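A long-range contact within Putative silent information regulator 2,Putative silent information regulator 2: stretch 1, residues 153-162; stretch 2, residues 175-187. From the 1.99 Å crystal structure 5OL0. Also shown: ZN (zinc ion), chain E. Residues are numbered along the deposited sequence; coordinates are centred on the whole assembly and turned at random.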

ATOM      1  N   ALA A 153     -16.682   5.825  10.099  1.00 33.54           N
ATOM      2  CA  ALA A 153     -16.822   6.088  11.544  1.00 35.66           C
ATOM      3  C   ALA A 153     -16.700   7.571  11.854  1.00 34.68           C
ATOM      4  O   ALA A 153     -16.071   8.335  11.097  1.00 33.00           O
ATOM      5  CB  ALA A 153     -15.752   5.289  12.344  1.00 39.60           C
ATOM      6  N   CYS A 154     -17.310   7.983  12.965  1.00 33.59           N
ATOM      7  CA  CYS A 154     -17.107   9.336  13.511  1.00 35.21           C
ATOM      8  C   CYS A 154     -15.672   9.593  13.952  1.00 36.61           C
ATOM      9  O   CYS A 154     -15.081   8.786  14.653  1.00 34.66           O
ATOM     10  CB  CYS A 154     -17.976   9.531  14.746  1.00 39.74           C
ATOM     11  SG  CYS A 154     -17.861  11.200  15.451  1.00 45.96           S
ATOM     12  N   ILE A 155     -15.094  10.702  13.541  1.00 38.33           N
ATOM     13  CA  ILE A 155     -13.726  11.022  13.970  1.00 43.92           C
ATOM     14  C   ILE A 155     -13.662  11.479  15.450  1.00 49.73           C
ATOM     15  O   ILE A 155     -12.610  11.383  16.039  1.00 51.03           O
ATOM     16  CB  ILE A 155     -13.060  12.116  13.088  1.00 41.58           C
ATOM     17  CG1 ILE A 155     -13.651  13.505  13.406  1.00 41.96           C
ATOM     18  CG2 ILE A 155     -13.107  11.707  11.590  1.00 42.34           C
ATOM     19  CD1 ILE A 155     -13.118  14.626  12.563  1.00 44.83           C
ATOM     20  N   GLU A 156     -14.743  12.029  16.017  1.00 48.29           N
ATOM     21  CA  GLU A 156     -14.729  12.479  17.426  1.00 50.62           C
ATOM     22  C   GLU A 156     -14.923  11.283  18.386  1.00 56.98           C
ATOM     23  O   GLU A 156     -14.058  11.019  19.208  1.00 56.78           O
ATOM     24  CB  GLU A 156     -15.773  13.605  17.713  1.00 49.32           C
ATOM     25  CG  GLU A 156     -15.692  14.934  16.924  1.00 46.23           C
ATOM     26  CD  GLU A 156     -14.289  15.524  16.658  1.00 53.71           C
ATOM     27  OE1 GLU A 156     -13.252  15.171  17.301  1.00 51.28           O
ATOM     28  OE2 GLU A 156     -14.202  16.407  15.772  1.00 47.30           O
ATOM     29  N   CYS A 157     -16.037  10.553  18.279  1.00 53.26           N
ATOM     30  CA  CYS A 157     -16.329   9.419  19.188  1.00 52.64           C
ATOM     31  C   CYS A 157     -16.049   8.024  18.646  1.00 54.00           C
ATOM     32  O   CYS A 157     -16.273   7.057  19.363  1.00 56.01           O
ATOM     33  CB  CYS A 157     -17.789   9.499  19.668  1.00 52.81           C
ATOM     34  SG  CYS A 157     -19.088   9.032  18.466  1.00 53.93           S
ATOM     35  N   HIS A 158     -15.592   7.896  17.396  1.00 51.41           N
ATOM     36  CA  HIS A 158     -15.268   6.584  16.793  1.00 49.25           C
ATOM     37  C   HIS A 158     -16.455   5.586  16.616  1.00 47.03           C
ATOM     38  O   HIS A 158     -16.255   4.411  16.277  1.00 43.78           O
ATOM     39  CB  HIS A 158     -14.039   5.969  17.497  1.00 56.05           C
ATOM     40  CG  HIS A 158     -12.833   6.872  17.469  1.00 64.89           C
ATOM     41  ND1 HIS A 158     -12.144   7.165  16.308  1.00 61.81           N
ATOM     42  CD2 HIS A 158     -12.240   7.596  18.445  1.00 64.87           C
ATOM     43  CE1 HIS A 158     -11.172   8.015  16.570  1.00 60.41           C
ATOM     44  NE2 HIS A 158     -11.206   8.290  17.861  1.00 71.31           N
ATOM     45  N   THR A 159     -17.689   6.070  16.764  1.00 45.32           N
ATOM     46  CA  THR A 159     -18.870   5.215  16.540  1.00 51.53           C
ATOM     47  C   THR A 159     -19.026   4.904  15.023  1.00 45.53           C
ATOM     48  O   THR A 159     -19.163   5.863  14.220  1.00 41.20           O
ATOM     49  CB  THR A 159     -20.192   5.897  16.962  1.00 52.01           C
ATOM     50  OG1 THR A 159     -20.123   6.263  18.341  1.00 55.74           O
ATOM     51  CG2 THR A 159     -21.409   4.976  16.727  1.00 48.20           C
ATOM     52  N   PRO A 160     -19.090   3.600  14.655  1.00 47.94           N
ATOM     53  CA  PRO A 160     -19.327   3.222  13.262  1.00 44.85           C
ATOM     54  C   PRO A 160     -20.552   3.889  12.663  1.00 43.55           C
ATOM     55  O   PRO A 160     -21.513   4.234  13.375  1.00 44.61           O
ATOM     56  CB  PRO A 160     -19.537   1.708  13.337  1.00 46.09           C
ATOM     57  CG  PRO A 160     -18.711   1.306  14.512  1.00 47.25           C
ATOM     58  CD  PRO A 160     -18.993   2.391  15.502  1.00 44.91           C
ATOM     59  N   PHE A 161     -20.452   4.096  11.353  1.00 39.02           N
ATOM     60  CA  PHE A 161     -21.458   4.717  10.544  1.00 35.96           C
ATOM     61  C   PHE A 161     -21.583   3.852   9.293  1.00 34.44           C
ATOM     62  O   PHE A 161     -20.588   3.341   8.793  1.00 33.08           O
ATOM     63  CB  PHE A 161     -20.977   6.096  10.233  1.00 35.59           C
ATOM     64  CG  PHE A 161     -21.981   6.977   9.551  1.00 35.88           C
ATOM     65  CD1 PHE A 161     -22.071   7.009   8.154  1.00 35.94           C
ATOM     66  CD2 PHE A 161     -22.788   7.840  10.295  1.00 34.51           C
ATOM     67  CE1 PHE A 161     -22.972   7.874   7.533  1.00 37.97           C
ATOM     68  CE2 PHE A 161     -23.671   8.703   9.692  1.00 35.90           C
ATOM     69  CZ  PHE A 161     -23.766   8.743   8.306  1.00 38.02           C
ATOM     70  N   SER A 162     -22.805   3.679   8.801  1.00 36.25           N
ATOM     71  CA  SER A 162     -23.061   2.960   7.551  1.00 33.30           C
ATOM     72  C   SER A 162     -22.225   3.464   6.367  1.00 30.49           C
ATOM     73  O   SER A 162     -22.375   4.599   5.919  1.00 34.48           O
ATOM     74  CB  SER A 162     -24.527   3.096   7.161  1.00 37.13           C
ATOM     75  OG  SER A 162     -24.721   2.583   5.836  1.00 35.44           O
ATOM     76  N   VAL A 175     -21.642  16.124   3.550  1.00 42.99           N
ATOM     77  CA  VAL A 175     -20.735  15.663   4.615  1.00 39.99           C
ATOM     78  C   VAL A 175     -21.482  14.889   5.693  1.00 37.79           C
ATOM     79  O   VAL A 175     -22.265  15.473   6.404  1.00 41.26           O
ATOM     80  CB  VAL A 175     -19.990  16.857   5.293  1.00 38.90           C
ATOM     81  CG1 VAL A 175     -19.181  16.412   6.492  1.00 40.65           C
ATOM     82  CG2 VAL A 175     -19.063  17.557   4.332  1.00 36.98           C
ATOM     83  N   SER A 176     -21.166  13.610   5.880  1.00 34.20           N
ATOM     84  CA  SER A 176     -21.822  12.776   6.885  1.00 33.70           C
ATOM     85  C   SER A 176     -21.524  13.168   8.323  1.00 36.75           C
ATOM     86  O   SER A 176     -20.412  13.634   8.651  1.00 33.08           O
ATOM     87  CB  SER A 176     -21.409  11.324   6.702  1.00 32.79           C
ATOM     88  OG  SER A 176     -21.782  10.842   5.411  1.00 33.44           O
ATOM     89  N   ARG A 177     -22.510  12.943   9.183  1.00 37.85           N
ATOM     90  CA  ARG A 177     -22.442  13.376  10.584  1.00 42.01           C
ATOM     91  C   ARG A 177     -22.902  12.273  11.501  1.00 39.54           C
ATOM     92  O   ARG A 177     -23.879  11.592  11.212  1.00 39.67           O
ATOM     93  CB  ARG A 177     -23.345  14.597  10.799  1.00 44.97           C
ATOM     94  CG  ARG A 177     -22.866  15.853  10.098  1.00 49.25           C
ATOM     95  CD  ARG A 177     -21.825  16.517  10.996  1.00 53.57           C
ATOM     96  NE  ARG A 177     -21.237  17.734  10.452  1.00 59.85           N
ATOM     97  CZ  ARG A 177     -20.338  18.497  11.098  1.00 62.41           C
ATOM     98  NH1 ARG A 177     -19.905  18.179  12.322  1.00 49.80           N
ATOM     99  NH2 ARG A 177     -19.838  19.583  10.497  1.00 63.75           N
ATOM    100  N   CYS A 178     -22.181  12.110  12.607  1.00 39.81           N
ATOM    101  CA  CYS A 178     -22.444  11.131  13.636  1.00 43.76           C
ATOM    102  C   CYS A 178     -23.834  11.344  14.252  1.00 53.42           C
ATOM    103  O   CYS A 178     -24.204  12.470  14.521  1.00 49.42           O
ATOM    104  CB  CYS A 178     -21.424  11.344  14.739  1.00 43.18           C
ATOM    105  SG  CYS A 178     -21.343  10.088  16.016  1.00 47.53           S
ATOM    106  N   SER A 179     -24.577  10.271  14.499  1.00 63.83           N
ATOM    107  CA  SER A 179     -25.913  10.362  15.135  1.00 68.22           C
ATOM    108  C   SER A 179     -25.842  10.263  16.672  1.00 73.20           C
ATOM    109  O   SER A 179     -26.866  10.102  17.333  1.00 75.95           O
ATOM    110  CB  SER A 179     -26.815   9.253  14.610  1.00 66.49           C
ATOM    111  OG  SER A 179     -26.765   9.199  13.193  1.00 76.73           O
ATOM    112  N   THR A 180     -24.631  10.305  17.222  1.00 71.29           N
ATOM    113  CA  THR A 180     -24.396  10.299  18.655  1.00 69.60           C
ATOM    114  C   THR A 180     -23.913  11.686  19.104  1.00 74.95           C
ATOM    115  O   THR A 180     -24.483  12.247  20.040  1.00 83.85           O
ATOM    116  CB  THR A 180     -23.389   9.198  19.055  1.00 65.37           C
ATOM    117  OG1 THR A 180     -23.982   7.905  18.838  1.00 59.35           O
ATOM    118  CG2 THR A 180     -22.958   9.336  20.532  1.00 63.36           C
ATOM    119  N   CYS A 181     -22.901  12.246  18.429  1.00 66.04           N
ATOM    120  CA  CYS A 181     -22.252  13.484  18.876  1.00 59.27           C
ATOM    121  C   CYS A 181     -22.258  14.620  17.859  1.00 63.26           C
ATOM    122  O   CYS A 181     -21.684  15.695  18.118  1.00 56.49           O
ATOM    123  CB  CYS A 181     -20.798  13.149  19.267  1.00 63.89           C
ATOM    124  SG  CYS A 181     -19.588  13.046  17.905  1.00 57.36           S
ATOM    125  N   GLY A 182     -22.861  14.400  16.685  1.00 58.11           N
ATOM    126  CA  GLY A 182     -22.752  15.379  15.616  1.00 50.73           C
ATOM    127  C   GLY A 182     -21.344  15.557  15.052  1.00 51.12           C
ATOM    128  O   GLY A 182     -21.103  16.458  14.231  1.00 52.18           O
ATOM    129  N   GLY A 183     -20.401  14.707  15.449  1.00 47.44           N
ATOM    130  CA  GLY A 183     -19.096  14.736  14.823  1.00 48.19           C
ATOM    131  C   GLY A 183     -19.116  14.435  13.317  1.00 42.01           C
ATOM    132  O   GLY A 183     -20.074  13.886  12.762  1.00 42.29           O
ATOM    133  N   ILE A 184     -18.052  14.850  12.669  1.00 39.03           N
ATOM    134  CA  ILE A 184     -17.825  14.558  11.267  1.00 38.89           C
ATOM    135  C   ILE A 184     -17.444  13.093  11.054  1.00 35.88           C
ATOM    136  O   ILE A 184     -16.541  12.568  11.738  1.00 39.89           O
ATOM    137  CB  ILE A 184     -16.681  15.411  10.707  1.00 37.16           C
ATOM    138  CG1 ILE A 184     -17.139  16.872  10.551  1.00 41.95           C
ATOM    139  CG2 ILE A 184     -16.239  14.883   9.321  1.00 37.49           C
ATOM    140  CD1 ILE A 184     -15.974  17.857  10.629  1.00 45.06           C
ATOM    141  N   VAL A 185     -18.123  12.452  10.108  1.00 32.60           N
ATOM    142  CA  VAL A 185     -17.863  11.041   9.749  1.00 29.59           C
ATOM    143  C   VAL A 185     -16.977  11.043   8.507  1.00 29.71           C
ATOM    144  O   VAL A 185     -17.064  11.956   7.605  1.00 29.22           O
ATOM    145  CB  VAL A 185     -19.176  10.259   9.558  1.00 33.15           C
ATOM    146  CG1 VAL A 185     -18.991   8.936   8.795  1.00 34.76           C
ATOM    147  CG2 VAL A 185     -19.796   9.984  10.931  1.00 35.92           C
ATOM    148  N   LYS A 186     -16.096  10.046   8.471  1.00 29.43           N
ATOM    149  CA  LYS A 186     -15.352   9.723   7.278  1.00 29.20           C
ATOM    150  C   LYS A 186     -15.200   8.231   7.150  1.00 29.00           C
ATOM    151  O   LYS A 186     -15.361   7.494   8.154  1.00 26.07           O
ATOM    152  CB  LYS A 186     -13.994  10.431   7.257  1.00 32.59           C
ATOM    153  CG  LYS A 186     -13.076  10.094   8.417  1.00 35.84           C
ATOM    154  CD  LYS A 186     -11.636  10.386   8.008  1.00 36.52           C
ATOM    155  CE  LYS A 186     -10.714  10.154   9.191  1.00 37.55           C
ATOM    156  NZ  LYS A 186     -10.601   8.713   9.556  1.00 35.57           N
ATOM    157  N   PRO A 187     -14.893   7.768   5.921  1.00 29.58           N
ATOM    158  CA  PRO A 187     -14.433   6.385   5.765  1.00 30.19           C
ATOM    159  C   PRO A 187     -13.244   6.136   6.631  1.00 29.22           C
ATOM    160  O   PRO A 187     -12.531   7.115   6.997  1.00 32.17           O
ATOM    161  CB  PRO A 187     -14.049   6.306   4.304  1.00 34.07           C
ATOM    162  CG  PRO A 187     -14.872   7.335   3.653  1.00 35.44           C
ATOM    163  CD  PRO A 187     -14.926   8.478   4.631  1.00 32.69           C
TER
HETATM  164 ZN    ZN E1001     -19.431  10.835  17.125  1.00 53.69          ZN
HETATM  165  O   HOH W   1     -13.120   7.343  10.467  1.00 45.92           O

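The two stretches are joined by a zinc ion held between two cysteine pairs, one from each stretch, and the site is extended by a short antiparallel β ladder and two small apolar groups. Zinc is bound by Cys-154 SG at 2.3 Å, Cys-157 SG at 2.3 Å, Cys-178 SG at 2.3 Å and Cys-181 SG at 2.4 Å. Cysteine suits these four positions because its thiolate is a soft, charged ligand with a strong affinity for zinc. In each stretch the two ligands are three residues apart, with the first in the t rotamer and the second in p, so both stretches present their sulfurs in much the same way.

Backbone amides turn in toward the sulfurs and help to offset their negative charge. Cys-157 N donates to Cys-154 SG at 3.4 Å, while Cys-178 SG accepts from both Thr-180 N at 3.5 Å and Cys-181 N at 3.6 Å. A weak bond from Gly-183 N to Cys-181 SG, 3.1 Å long, adds to the set. The loops thus do more than place the ligands; their main chain also solvates them.

Glycine is well matched to the tight turn after Cys-181. Gly-182 has a positive phi of 66°, which glycine tolerates easily, and its carbonyl O accepts a hydrogen bond from Arg-177 NH1 at 2.8 Å. At Gly-183 the reason is space: a β-carbon there would point toward the first stretch and lie only 2.6 Å from Cys-154 SG, a clash. Without one, Gly-183 CA can pack 3.8 Å from Cys-154 SG and 4.0 Å from Glu-156 CG.

Beyond the metal the chains pair as strands. Ala-153 and Lys-186 form an antiparallel hydrogen-bonded pair, with Ala-153 N donating to Lys-186 O at 2.9 Å and Lys-186 N to Ala-153 O at 3.1 Å. Cys-154 and Val-185 are the adjacent non-hydrogen-bonded pair, their CA atoms 4.2 Å apart. A nearly straight bond from Ile-155 N to Ile-184 O, 3.0 Å long, continues the backbone pairing beyond the strand of the first stretch. Water 1 accepts from Lys-186 NZ at 3.0 Å and lies 3.2 Å from Ala-153 O, to which it can donate, so the lysine keeps a polar partner for its charged end.

Apolar side chains fill in around this framework. The side chains of Cys-154 and Val-185 share one face of the sheet, where Val-185 CG2 lies 4.3 Å from Cys-154 CB. The other methyl, Val-185 CG1, sits over a face of the Phe-161 ring, 4.0 Å from its centroid, in a CH-π contact. Phe-161 gives up 89 Å² to the second stretch, the largest share of any residue, as befits a broad, flat side chain. Buried Ile-155 sets CD1 4.1 Å from Ile-184 CB and CG2 3.6 Å from Lys-186 CG, using the lysine's aliphatic stem as an apolar surface. Altogether the contact buries 649 Å², summed over both sides.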